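Local structure of secreted protein (Streptomyces lividans, 4UNM) at residues D373-V378 with T394-L399; G268-V273 with E288-K293; K25-E30 with I507-P512; G93-A98 with L262-D267; R439-S444 with K495-P500. The protein is a copper-radical oxidase, homologous to galactose oxidase, that is required for glycan deposition at hyphal tips and for morphogenesis. All blocks are in the same frame, centred on the assembly; numbering follows the deposited sequence. Where two conformers were deposited one is given.

Interaction 1 (D373-V378 with T394-L399)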
# COMPACT_ATOMS: atom_id res chain seq x y z
N ASP A 373 16.88 14.32 -1.16
CA ASP A 373 17.62 13.75 -2.31
C ASP A 373 16.74 13.26 -3.45
O ASP A 373 17.23 12.97 -4.52
CB ASP A 373 18.49 12.60 -1.86
CG ASP A 373 19.62 13.04 -0.94
OD1 ASP A 373 19.86 14.25 -0.82
OD2 ASP A 373 20.24 12.14 -0.35
N GLU A 374 15.45 13.10 -3.19
CA GLU A 374 14.53 12.59 -4.20
C GLU A 374 14.98 11.29 -4.85
O GLU A 374 14.85 11.12 -6.06
CB GLU A 374 14.26 13.66 -5.25
CG GLU A 374 13.49 14.83 -4.71
CD GLU A 374 12.00 14.78 -5.10
OE1 GLU A 374 11.21 13.82 -4.70
OE2 GLU A 374 11.65 15.73 -5.81
N LYS A 375 15.47 10.35 -4.05
CA LYS A 375 15.79 9.03 -4.51
C LYS A 375 14.76 8.03 -4.03
O LYS A 375 14.48 7.96 -2.83
CB LYS A 375 17.15 8.58 -4.03
CG LYS A 375 18.35 9.29 -4.64
CD LYS A 375 19.55 8.39 -4.38
CE LYS A 375 20.85 9.15 -4.41
NZ LYS A 375 21.93 8.21 -3.98
N TYR A 376 14.20 7.28 -4.97
CA TYR A 376 13.17 6.25 -4.73
C TYR A 376 13.71 4.88 -4.98
O TYR A 376 14.39 4.63 -5.98
CB TYR A 376 11.99 6.52 -5.66
CG TYR A 376 11.30 7.80 -5.35
CD1 TYR A 376 11.76 9.02 -5.83
CD2 TYR A 376 10.17 7.81 -4.51
CE1 TYR A 376 11.10 10.20 -5.53
CE2 TYR A 376 9.53 8.99 -4.21
CZ TYR A 376 10.01 10.18 -4.68
OH TYR A 376 9.34 11.36 -4.39
N MET A 377 13.39 3.95 -4.09
CA MET A 377 13.77 2.60 -4.26
C MET A 377 12.55 1.70 -4.38
O MET A 377 11.64 1.77 -3.54
CB MET A 377 14.59 2.14 -3.05
CG MET A 377 14.98 0.67 -3.12
SD MET A 377 16.18 0.15 -1.86
CE MET A 377 15.23 0.30 -0.38
N VAL A 378 12.53 0.85 -5.41
CA VAL A 378 11.50 -0.18 -5.63
C VAL A 378 12.06 -1.53 -5.29
O VAL A 378 13.16 -1.91 -5.73
CB VAL A 378 10.96 -0.12 -7.07
CG1 VAL A 378 9.97 -1.25 -7.35
CG2 VAL A 378 10.34 1.23 -7.36
N THR A 394 16.36 -4.81 -6.13
CA THR A 394 16.03 -3.41 -5.85
C THR A 394 16.41 -2.53 -7.03
O THR A 394 17.34 -2.85 -7.81
CB THR A 394 16.69 -2.92 -4.52
OG1 THR A 394 18.12 -2.81 -4.67
CG2 THR A 394 16.37 -3.88 -3.44
N ARG A 395 15.65 -1.47 -7.21
CA ARG A 395 15.84 -0.53 -8.29
C ARG A 395 15.69 0.88 -7.75
O ARG A 395 14.67 1.21 -7.11
CB ARG A 395 14.84 -0.72 -9.44
CG ARG A 395 14.74 -2.13 -10.04
CD ARG A 395 13.98 -3.12 -9.18
NE ARG A 395 12.95 -3.86 -9.89
CZ ARG A 395 11.99 -4.55 -9.30
NH1 ARG A 395 11.92 -4.62 -7.95
NH2 ARG A 395 11.09 -5.20 -10.04
N ILE A 396 16.68 1.73 -8.04
CA ILE A 396 16.73 3.04 -7.46
C ILE A 396 16.71 4.11 -8.52
O ILE A 396 17.57 4.09 -9.45
CB ILE A 396 18.00 3.16 -6.58
CG1 ILE A 396 17.90 2.22 -5.38
CG2 ILE A 396 18.15 4.58 -6.08
CD1 ILE A 396 18.84 1.06 -5.42
N ALA A 397 15.78 5.04 -8.39
CA ALA A 397 15.76 6.24 -9.23
C ALA A 397 16.08 7.51 -8.49
O ALA A 397 15.40 7.88 -7.51
CB ALA A 397 14.44 6.41 -9.94
N ASP A 398 17.09 8.21 -9.00
CA ASP A 398 17.42 9.55 -8.52
C ASP A 398 16.77 10.61 -9.38
O ASP A 398 17.20 10.84 -10.51
CB ASP A 398 18.94 9.70 -8.48
CG ASP A 398 19.41 11.08 -8.01
OD1 ASP A 398 18.62 12.07 -7.91
OD2 ASP A 398 20.62 11.16 -7.73
N LEU A 399 15.75 11.30 -8.86
CA LEU A 399 14.97 12.18 -9.69
C LEU A 399 15.61 13.55 -9.83
O LEU A 399 15.07 14.41 -10.52
CB LEU A 399 13.56 12.35 -9.16
CG LEU A 399 12.75 11.07 -9.01
CD1 LEU A 399 11.27 11.45 -8.91
CD2 LEU A 399 13.02 10.08 -10.15
O HOH W 1 19.69 12.91 -5.33
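Strands 375-378 and 394-398, pairing K375 with D398 through to V378 with R395, run antiparallel at 161° as the second and third strands of a four-stranded propeller blade. Y376–A397 and V378–R395 are hydrogen-bonded pairs, K375–D398 and M377–I396 non-hydrogen-bonded ones, and L399 N adds a bond to E374 O just beyond the strand. Y376 CE1 meets L399 CD1 at 3.6 Å, the two side chains crossing at about a right angle. The ring is set there with CG anti to the carbonyl carbon (chi1 -65°), and its hydroxyl donates to E374 OE1 over 3.1 Å. OE2 of the same carboxylate is taken by Q316 N, and F313 meets the Y376 ring edge-to-face. Farther along this side, V378 CG1 lies over one guanidinium face, 3.9 Å from R395 NH1. On the other side of the sheet M377 and I396 point the same way, with M377 CG 4.0 Å from I396 CG1, while K375 CG rests 3.9 Å from D398 CB. The guanidinium of R395 bonds the carbonyls of S355, D356, M359 and G380, so its buried charge is probably balanced largely by peptide dipoles, which also fix its rotation.

Interaction 2 (G268-V273 with E288-K293); sequences GKILSV and EVYDPK
This is the middle of a Kelch-motif propeller blade, where I270 and L271 of the second strand pair with Y290 and V289 of the third. The strands are antiparallel, at 150°. I270 and Y290 exchange two backbone hydrogen bonds, as do S272 and E288; S272 N meets E288 O nearly along the C=O axis, at 2.8 Å. Between these pairs, L271 and V289 form the non-hydrogen-bonded pair, and their side chains touch through L271 CD1 and V289 CG2 at 3.9 Å.

On the side carrying I270, S272, E288 and Y290, I270 CB sits 4.1 Å from Y290 CB. I270 CG1 lies at the edge of the tyrosine ring. With CG anti to the backbone N (chi1 -173°), the ring leads away from the second strand; its hydroxyl bonds E239 of the preceding blade. The E288 carboxylate likewise serves the surroundings, forming a salt bridge with R257 and accepting from H254 N and E255 N, so several donors probably stabilise its negative charge.

K269 runs across V289 at about a right angle, and the fit is tight, K269 CB being 3.2 Å from V289 CG1. Its extended chain then turns at the last torsion, bringing NZ to a long salt bridge with D291 OD2 at 4.0 Å. The other oxygen of that carboxylate closes an Asx turn: D291 OD1 accepts K293 N at 2.9 Å, from 32° out of the carboxylate plane.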
# COMPACT_ATOMS: atom_id res chain seq x y z
N GLY A 268 -1.86 20.81 -0.54
CA GLY A 268 -2.43 20.19 0.67
C GLY A 268 -3.73 19.44 0.44
O GLY A 268 -4.30 18.89 1.37
N LYS A 269 -4.23 19.44 -0.79
CA LYS A 269 -5.41 18.66 -1.08
C LYS A 269 -4.97 17.18 -1.28
O LYS A 269 -3.78 16.90 -1.54
CB LYS A 269 -6.15 19.24 -2.29
CG LYS A 269 -6.70 20.66 -2.10
CD LYS A 269 -7.43 21.14 -3.37
CE LYS A 269 -8.14 22.50 -3.24
NZ LYS A 269 -7.20 23.62 -2.92
N ILE A 270 -5.91 16.25 -1.16
CA ILE A 270 -5.60 14.85 -1.29
C ILE A 270 -6.14 14.31 -2.60
O ILE A 270 -7.34 14.35 -2.80
CB ILE A 270 -6.23 14.01 -0.16
CG1 ILE A 270 -5.88 14.57 1.24
CG2 ILE A 270 -5.76 12.57 -0.25
CD1 ILE A 270 -4.42 14.85 1.47
N LEU A 271 -5.26 13.73 -3.42
CA LEU A 271 -5.63 13.14 -4.70
C LEU A 271 -5.93 11.67 -4.49
O LEU A 271 -5.17 10.99 -3.79
CB LEU A 271 -4.49 13.31 -5.68
CG LEU A 271 -4.67 12.66 -7.06
CD1 LEU A 271 -5.73 13.43 -7.83
CD2 LEU A 271 -3.38 12.58 -7.84
N SER A 272 -7.08 11.24 -4.99
CA SER A 272 -7.52 9.85 -4.93
C SER A 272 -7.52 9.27 -6.35
O SER A 272 -8.17 9.83 -7.27
CB SER A 272 -8.94 9.74 -4.37
OG SER A 272 -9.32 8.37 -4.30
N VAL A 273 -6.81 8.15 -6.51
CA VAL A 273 -6.51 7.59 -7.81
C VAL A 273 -6.85 6.11 -7.83
O VAL A 273 -6.44 5.35 -6.94
CB VAL A 273 -5.02 7.74 -8.17
CG1 VAL A 273 -4.70 7.17 -9.57
CG2 VAL A 273 -4.57 9.18 -8.11
N GLU A 288 -10.05 12.17 -8.30
CA GLU A 288 -10.70 13.27 -7.60
C GLU A 288 -9.87 13.79 -6.44
O GLU A 288 -8.95 13.12 -6.01
CB GLU A 288 -12.08 12.87 -7.09
CG GLU A 288 -12.19 11.60 -6.26
CD GLU A 288 -13.65 11.14 -6.18
OE1 GLU A 288 -14.46 11.98 -5.73
OE2 GLU A 288 -14.02 9.98 -6.57
N VAL A 289 -10.19 14.99 -5.95
CA VAL A 289 -9.40 15.66 -4.92
C VAL A 289 -10.31 16.01 -3.75
O VAL A 289 -11.45 16.53 -3.93
CB VAL A 289 -8.70 16.91 -5.50
CG1 VAL A 289 -8.05 17.72 -4.41
CG2 VAL A 289 -7.66 16.50 -6.53
N TYR A 290 -9.86 15.65 -2.56
CA TYR A 290 -10.46 16.11 -1.31
C TYR A 290 -9.78 17.39 -0.85
O TYR A 290 -8.55 17.46 -0.76
CB TYR A 290 -10.21 15.07 -0.25
CG TYR A 290 -10.88 15.26 1.08
CD1 TYR A 290 -12.25 15.14 1.22
CD2 TYR A 290 -10.13 15.53 2.23
CE1 TYR A 290 -12.87 15.29 2.43
CE2 TYR A 290 -10.74 15.66 3.46
CZ TYR A 290 -12.10 15.54 3.57
OH TYR A 290 -12.69 15.63 4.78
N ASP A 291 -10.60 18.38 -0.54
CA ASP A 291 -10.17 19.62 0.12
C ASP A 291 -10.48 19.52 1.58
O ASP A 291 -11.64 19.52 1.97
CB ASP A 291 -10.92 20.81 -0.51
CG ASP A 291 -10.38 22.17 -0.03
OD1 ASP A 291 -9.82 22.24 1.08
OD2 ASP A 291 -10.50 23.14 -0.80
N PRO A 292 -9.44 19.42 2.44
CA PRO A 292 -9.72 19.28 3.87
C PRO A 292 -10.45 20.50 4.50
O PRO A 292 -11.13 20.34 5.52
CB PRO A 292 -8.32 19.08 4.51
CG PRO A 292 -7.38 18.89 3.39
CD PRO A 292 -7.99 19.42 2.13
N LYS A 293 -10.36 21.68 3.90
CA LYS A 293 -11.07 22.87 4.45
C LYS A 293 -12.58 22.82 4.23
O LYS A 293 -13.36 23.14 5.13
CB LYS A 293 -10.48 24.15 3.88
CG LYS A 293 -9.03 24.37 4.26

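Interaction 3 (K25-E30 with I507-P512); sequences KWEIIE and IEIYTP
I507 opens the pairing of strand 507-511 with strand 25-29, the N-terminal strand that completes the last propeller blade and so joins the two ends of the propeller in a Velcro closure. I507 exchanges backbone hydrogen bonds with I29, and its CG1 packs 3.7 Å from I29 CB. E508 turns to the W26 side: its CB lies at the indole edge, in plane, and OE1 comes within 3.3 Å of W26 CE3, the carboxylate tilted from the ring. That buried carboxylate is satisfied elsewhere, by a salt bridge to R469 and by the backbone N atoms of L466 and V467. At I509 the side chain runs alongside E27, with I509 CB 3.8 Å from E27 CG. Y510 lays CB over the six-membered ring of W26, 3.6 Å from the centroid and 7° off the normal, a CH-pi contact; with CG anti to the backbone N (chi1 173°), its own ring meets the pyrrole part obliquely, the planes at 41°. W26 NE1 bonds A463 O, which helps fix the turn of the indole, and Y510 OH bonds N23 O. T511 completes the pairing: its N donates to K25 O at 2.8 Å, and its O accepts K25 N at 2.9 Å.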
# COMPACT_ATOMS: atom_id res chain seq x y z
N LYS A 25 16.63 -7.58 17.70
CA LYS A 25 15.83 -8.68 18.16
C LYS A 25 14.34 -8.44 17.94
O LYS A 25 13.88 -7.31 18.08
CB LYS A 25 16.04 -8.89 19.68
CG LYS A 25 15.30 -10.12 20.25
CD LYS A 25 15.61 -10.32 21.74
CE LYS A 25 14.58 -11.22 22.40
NZ LYS A 25 13.59 -10.40 23.13
N TRP A 26 13.62 -9.53 17.66
CA TRP A 26 12.19 -9.57 17.44
C TRP A 26 11.41 -10.15 18.64
O TRP A 26 11.93 -11.04 19.34
CB TRP A 26 11.90 -10.47 16.25
CG TRP A 26 12.40 -9.97 14.94
CD1 TRP A 26 13.65 -10.10 14.42
CD2 TRP A 26 11.63 -9.25 13.97
NE1 TRP A 26 13.72 -9.50 13.18
CE2 TRP A 26 12.50 -8.96 12.89
CE3 TRP A 26 10.31 -8.79 13.93
CZ2 TRP A 26 12.08 -8.27 11.75
CZ3 TRP A 26 9.88 -8.09 12.79
CH2 TRP A 26 10.76 -7.84 11.72
N GLU A 27 10.18 -9.70 18.84
CA GLU A 27 9.26 -10.30 19.79
C GLU A 27 7.85 -10.39 19.22
O GLU A 27 7.37 -9.47 18.55
CB GLU A 27 9.27 -9.52 21.12
CG GLU A 27 8.65 -8.14 21.06
CD GLU A 27 8.87 -7.31 22.31
OE1 GLU A 27 8.18 -7.60 23.31
OE2 GLU A 27 9.69 -6.35 22.28
N ILE A 28 7.20 -11.51 19.49
CA ILE A 28 5.81 -11.71 19.14
C ILE A 28 4.92 -11.11 20.22
O ILE A 28 5.18 -11.26 21.42
CB ILE A 28 5.51 -13.21 18.94
CG1 ILE A 28 6.33 -13.75 17.76
CG2 ILE A 28 4.04 -13.46 18.71
CD1 ILE A 28 6.36 -15.26 17.69
N ILE A 29 3.90 -10.38 19.79
CA ILE A 29 2.84 -9.90 20.66
C ILE A 29 1.59 -10.60 20.17
O ILE A 29 1.26 -10.57 18.98
CB ILE A 29 2.64 -8.37 20.61
CG1 ILE A 29 3.93 -7.62 20.94
CG2 ILE A 29 1.50 -7.93 21.55
CD1 ILE A 29 4.41 -7.75 22.36
N GLU A 30 0.89 -11.22 21.10
CA GLU A 30 -0.38 -11.84 20.82
C GLU A 30 -1.40 -11.21 21.75
O GLU A 30 -1.13 -11.02 22.92
CB GLU A 30 -0.28 -13.34 21.01
CG GLU A 30 -1.42 -14.13 20.36
CD GLU A 30 -1.09 -15.60 20.18
OE1 GLU A 30 -0.40 -16.18 21.06
OE2 GLU A 30 -1.52 -16.19 19.17
N ILE A 507 1.17 -9.83 15.98
CA ILE A 507 2.10 -8.80 15.50
C ILE A 507 3.48 -9.05 16.08
O ILE A 507 3.62 -9.88 17.00
CB ILE A 507 1.56 -7.37 15.81
CG1 ILE A 507 1.65 -7.06 17.31
CG2 ILE A 507 0.12 -7.26 15.32
CD1 ILE A 507 1.29 -5.63 17.68
N GLU A 508 4.50 -8.41 15.52
CA GLU A 508 5.82 -8.38 16.11
C GLU A 508 6.29 -6.96 16.33
O GLU A 508 5.89 -6.04 15.58
CB GLU A 508 6.85 -9.10 15.24
CG GLU A 508 6.66 -10.60 15.12
CD GLU A 508 7.68 -11.22 14.19
OE1 GLU A 508 8.77 -11.58 14.64
OE2 GLU A 508 7.40 -11.36 13.00
N ILE A 509 7.15 -6.80 17.33
CA ILE A 509 7.94 -5.62 17.52
C ILE A 509 9.39 -5.96 17.24
O ILE A 509 9.91 -6.94 17.78
CB ILE A 509 7.77 -5.06 18.95
CG1 ILE A 509 6.34 -4.53 19.13
CG2 ILE A 509 8.81 -3.99 19.23
CD1 ILE A 509 6.08 -3.96 20.51
N TYR A 510 10.02 -5.20 16.35
CA TYR A 510 11.43 -5.37 16.06
C TYR A 510 12.21 -4.25 16.72
O TYR A 510 11.91 -3.09 16.51
CB TYR A 510 11.75 -5.43 14.56
CG TYR A 510 13.25 -5.45 14.23
CD1 TYR A 510 14.04 -6.58 14.52
CD2 TYR A 510 13.90 -4.33 13.69
CE1 TYR A 510 15.40 -6.58 14.25
CE2 TYR A 510 15.25 -4.34 13.38
CZ TYR A 510 16.01 -5.48 13.68
OH TYR A 510 17.35 -5.49 13.41
N THR A 511 13.19 -4.62 17.53
CA THR A 511 14.12 -3.67 18.12
C THR A 511 15.40 -3.71 17.32
O THR A 511 16.10 -4.75 17.31
CB THR A 511 14.43 -4.03 19.60
OG1 THR A 511 13.20 -4.13 20.31
CG2 THR A 511 15.30 -2.99 20.24
N PRO A 512 15.70 -2.62 16.59
CA PRO A 512 16.94 -2.57 15.83
C PRO A 512 18.25 -2.58 16.66
O PRO A 512 18.26 -2.27 17.87
CB PRO A 512 16.84 -1.24 15.07
CG PRO A 512 15.36 -0.94 15.01
CD PRO A 512 14.90 -1.38 16.36
O HOH W 2 11.61 -6.29 20.02

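Interaction 4 (G93-A98 with L262-D267)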
# COMPACT_ATOMS: atom_id res chain seq x y z
N GLY A 93 -8.18 3.39 0.90
CA GLY A 93 -7.06 4.30 0.83
C GLY A 93 -7.01 5.20 2.04
O GLY A 93 -7.99 5.38 2.74
N HIS A 94 -5.84 5.79 2.29
CA HIS A 94 -5.63 6.56 3.50
C HIS A 94 -4.34 7.36 3.48
O HIS A 94 -3.33 6.92 2.97
CB HIS A 94 -5.67 5.67 4.76
CG HIS A 94 -4.93 4.37 4.64
ND1 HIS A 94 -3.63 4.27 4.18
CD2 HIS A 94 -5.34 3.10 4.83
CE1 HIS A 94 -3.26 3.00 4.17
NE2 HIS A 94 -4.29 2.27 4.55
N THR A 95 -4.39 8.59 4.02
CA THR A 95 -3.18 9.35 4.26
C THR A 95 -3.48 10.40 5.33
O THR A 95 -4.63 10.76 5.57
CB THR A 95 -2.69 10.01 2.96
OG1 THR A 95 -1.34 10.45 3.12
CG2 THR A 95 -3.59 11.09 2.50
N GLN A 96 -2.44 10.86 6.01
CA GLN A 96 -2.59 11.88 7.06
C GLN A 96 -2.92 13.23 6.44
O GLN A 96 -2.26 13.65 5.50
CB GLN A 96 -1.27 12.01 7.90
CG GLN A 96 -1.48 12.88 9.14
CD GLN A 96 -0.23 13.50 9.83
OE1 GLN A 96 -0.38 14.42 10.63
NE2 GLN A 96 0.94 13.00 9.55
N LEU A 97 -3.91 13.90 7.01
CA LEU A 97 -4.24 15.31 6.64
C LEU A 97 -3.38 16.29 7.39
O LEU A 97 -2.77 15.96 8.39
CB LEU A 97 -5.72 15.60 6.91
CG LEU A 97 -6.72 14.71 6.17
CD1 LEU A 97 -8.13 14.99 6.60
CD2 LEU A 97 -6.55 14.94 4.68
N ALA A 98 -3.34 17.54 6.91
CA ALA A 98 -2.71 18.64 7.66
C ALA A 98 -3.10 18.74 9.14
O ALA A 98 -2.26 18.95 10.01
CB ALA A 98 -3.02 19.95 6.94
N LEU A 262 -4.64 7.28 -1.92
CA LEU A 262 -4.75 8.68 -1.51
C LEU A 262 -3.37 9.26 -1.27
O LEU A 262 -2.56 8.69 -0.52
CB LEU A 262 -5.52 8.77 -0.23
CG LEU A 262 -6.95 8.21 -0.20
CD1 LEU A 262 -7.72 8.73 1.00
CD2 LEU A 262 -7.69 8.42 -1.49
N THR A 263 -3.07 10.39 -1.92
CA THR A 263 -1.73 10.96 -1.82
C THR A 263 -1.84 12.48 -1.81
O THR A 263 -2.65 13.05 -2.51
CB THR A 263 -0.83 10.39 -2.91
OG1 THR A 263 0.53 10.71 -2.63
CG2 THR A 263 -1.17 10.89 -4.29
N THR A 264 -1.04 13.13 -0.96
CA THR A 264 -1.10 14.60 -0.77
C THR A 264 -0.45 15.35 -1.90
O THR A 264 0.68 15.05 -2.29
CB THR A 264 -0.41 14.98 0.57
OG1 THR A 264 -1.05 14.25 1.62
CG2 THR A 264 -0.54 16.48 0.83
N LEU A 265 -1.13 16.39 -2.40
CA LEU A 265 -0.58 17.27 -3.42
C LEU A 265 0.11 18.48 -2.78
O LEU A 265 0.01 18.70 -1.57
CB LEU A 265 -1.70 17.74 -4.40
CG LEU A 265 -2.42 16.62 -5.15
CD1 LEU A 265 -3.52 17.17 -6.04
CD2 LEU A 265 -1.47 15.76 -5.94
N GLY A 266 0.75 19.28 -3.62
CA GLY A 266 1.42 20.54 -3.20
C GLY A 266 0.58 21.55 -2.44
O GLY A 266 1.07 22.18 -1.51
N ASP A 267 -0.70 21.69 -2.80
CA ASP A 267 -1.59 22.63 -2.13
C ASP A 267 -2.24 22.03 -0.90
O ASP A 267 -3.12 22.63 -0.30
CB ASP A 267 -2.67 23.12 -3.10
CG ASP A 267 -3.48 21.98 -3.73
OD1 ASP A 267 -3.31 20.81 -3.33
OD2 ASP A 267 -4.30 22.27 -4.64
O HOH W 3 -3.74 5.46 0.10
O HOH W 4 0.15 11.82 1.24
O HOH W 5 -1.91 15.67 3.78
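L262 packs against the backbone at G93 and H94 where the innermost strands of two successive propeller blades, 93-96 and 261-264, run side by side near the central channel. They point the same way, at 23°, but stay 5.9 Å apart at closest approach, with no direct hydrogen bond across. L262 CG, set anti to the carbonyl carbon (chi1 -58°), comes 3.6 Å from H94 N, and CD1 lies beside the carbonyl carbon of G93. Any CB at G93 would point toward L262 and fall only 3.1 Å from its CG. The return contact is T95 CB against L262 O at 3.7 Å. An alanine at L262 would remove CG and both methyls, and would probably open a gap beside G93 and H94 N.

Water fills the polar part of the seam. One molecule accepts from H94 N and, at 2.9 Å, from L262 N; a second donates to T95 OG1 at 2.8 Å and accepts from T264 N. A third water donates to Q96 O at 2.7 Å and lies 2.7 Å from T264 OG1. Farther out, R553 bonds Q96 O, and H94 NE2 bonds H41 ND1. The carboxylate of D564 grips the first strand twice, OD1 bonding T95 OG1 and OD2 bonding Q96 N.

Interaction 5 (R439-S444 with K495-P500)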
# COMPACT_ATOMS: atom_id res chain seq x y z
N ARG A 439 0.68 -14.92 -2.45
CA ARG A 439 0.03 -15.15 -1.18
C ARG A 439 0.67 -16.29 -0.35
O ARG A 439 -0.02 -17.09 0.32
CB ARG A 439 -1.45 -15.36 -1.36
CG ARG A 439 -2.21 -14.10 -1.80
CD ARG A 439 -3.70 -14.29 -1.75
NE ARG A 439 -4.16 -14.54 -0.38
CZ ARG A 439 -5.43 -14.70 -0.05
NH1 ARG A 439 -6.38 -14.67 -0.98
NH2 ARG A 439 -5.76 -14.86 1.21
N GLY A 440 2.00 -16.31 -0.35
CA GLY A 440 2.75 -17.28 0.43
C GLY A 440 2.48 -18.73 0.01
O GLY A 440 2.70 -19.64 0.82
N ARG A 441 2.03 -18.92 -1.23
CA ARG A 441 1.86 -20.24 -1.86
C ARG A 441 3.10 -21.13 -1.74
O ARG A 441 4.22 -20.66 -1.92
CB ARG A 441 1.52 -20.06 -3.34
CG ARG A 441 1.09 -21.30 -4.08
CD ARG A 441 0.30 -20.93 -5.31
NE ARG A 441 1.08 -20.10 -6.23
CZ ARG A 441 0.57 -19.46 -7.27
NH1 ARG A 441 -0.73 -19.56 -7.52
NH2 ARG A 441 1.36 -18.72 -8.05
N GLY A 442 2.88 -22.43 -1.47
CA GLY A 442 3.98 -23.37 -1.26
C GLY A 442 4.74 -23.07 0.03
O GLY A 442 5.94 -23.25 0.09
N ASP A 443 4.04 -22.57 1.05
CA ASP A 443 4.67 -22.15 2.30
C ASP A 443 5.95 -21.34 2.02
O ASP A 443 7.05 -21.65 2.52
CB ASP A 443 4.93 -23.40 3.16
CG ASP A 443 5.39 -23.07 4.56
OD1 ASP A 443 4.80 -22.17 5.22
OD2 ASP A 443 6.34 -23.73 5.02
N SER A 444 5.80 -20.29 1.22
CA SER A 444 6.92 -19.57 0.65
C SER A 444 7.28 -18.26 1.37
O SER A 444 8.12 -17.50 0.87
CB SER A 444 6.65 -19.27 -0.81
OG SER A 444 5.48 -18.47 -0.98
N LYS A 495 1.99 -26.37 2.73
CA LYS A 495 2.90 -26.32 1.60
C LYS A 495 2.32 -26.91 0.32
O LYS A 495 2.69 -26.48 -0.78
CB LYS A 495 4.18 -27.06 1.96
CG LYS A 495 5.35 -26.82 1.04
CD LYS A 495 6.60 -27.37 1.70
CE LYS A 495 7.70 -27.65 0.69
NZ LYS A 495 8.53 -26.43 0.51
N ALA A 496 1.43 -27.88 0.47
CA ALA A 496 0.83 -28.61 -0.65
C ALA A 496 -0.33 -27.88 -1.30
O ALA A 496 -0.76 -28.25 -2.39
CB ALA A 496 0.37 -29.99 -0.18
N ASN A 497 -0.87 -26.87 -0.62
CA ASN A 497 -1.85 -25.95 -1.21
C ASN A 497 -3.22 -26.58 -1.33
O ASN A 497 -3.95 -26.32 -2.29
CB ASN A 497 -1.38 -25.42 -2.58
CG ASN A 497 -0.06 -24.69 -2.50
OD1 ASN A 497 0.28 -24.08 -1.48
ND2 ASN A 497 0.69 -24.73 -3.57
N THR A 498 -3.58 -27.38 -0.34
CA THR A 498 -4.81 -28.13 -0.37
C THR A 498 -5.82 -27.65 0.64
O THR A 498 -6.99 -27.96 0.50
CB THR A 498 -4.55 -29.62 -0.11
OG1 THR A 498 -3.93 -29.77 1.17
CG2 THR A 498 -3.64 -30.19 -1.19
N LYS A 499 -5.37 -26.89 1.65
CA LYS A 499 -6.25 -26.38 2.71
C LYS A 499 -6.21 -24.84 2.75
O LYS A 499 -5.18 -24.25 2.43
CB LYS A 499 -5.81 -26.92 4.09
CG LYS A 499 -6.06 -28.41 4.32
CD LYS A 499 -5.25 -28.93 5.50
N PRO A 500 -7.31 -24.19 3.18
CA PRO A 500 -7.38 -22.72 3.18
C PRO A 500 -6.53 -22.06 4.26
O PRO A 500 -6.55 -22.52 5.40
CB PRO A 500 -8.87 -22.43 3.41
CG PRO A 500 -9.37 -23.64 4.15
CD PRO A 500 -8.59 -24.80 3.58
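G442 and K495 bring two irregular surface loops together, their CA atoms 4.2 Å apart. Each loop links the second and third strands of its blade, 439-444 in a Kelch-motif blade and 495-500 in the blade after it. G442 has a positive phi of 68°, and its CA points a hydrogen at K495 O, 3.4 Å away and almost straight at 175°.

The one hydrogen bond across the loops is G442 N to N497 OD1, 3.1 Å long. The donor lies in the carbonyl plane, on a lone pair of OD1. N497 CG stands anti to the carbonyl carbon (chi1 -59°), which turns the amide toward the other loop, and ND2 rests 3.5 Å from R441 CG. The arginine chain crosses this amide at about a right angle, its far end being held elsewhere: NE makes a salt bridge to D437 and NH2 bonds E386 O. With the amide of N497 cut back to a methyl, as in an alanine here, G442 N would probably lose its acceptor across the loops and R441 CG the group it packs against.

On the flank, the aliphatic part of K495 lies over the peptide after G442, with CG 3.7 Å from G442 O. Beyond the contact, R439 of the same loop as G442 reaches inward, touching the copper ligand Y471 and bridging to D227 and D489. The 439-444 loop is also braced from within: S444 N bonds G440 O, and S444 OG donates to R441 O at 2.7 Å.

Interactions 1, 2 and 3 are each strand pairings inside a blade, built on regular backbone hydrogen bonds; 1 and 2 join strands close in sequence, whereas 3 joins segments 477 residues apart and closes the propeller. Interaction 4 lies between blades and replaces direct bonds with water and apolar packing. Interactions 3 and 4 are buried, 1 and 2 partly so, and 5 lies at the surface, with a single hydrogen bond between loops. Interactions 2 and 4 touch, their centres about 7 Å apart, because strands 261-264 and 270-273 are neighbours in one sheet: T263 O faces L271 N at 2.9 Å. Interaction 5 lies across the chain's centre from interaction 4, about 37 Å between centres.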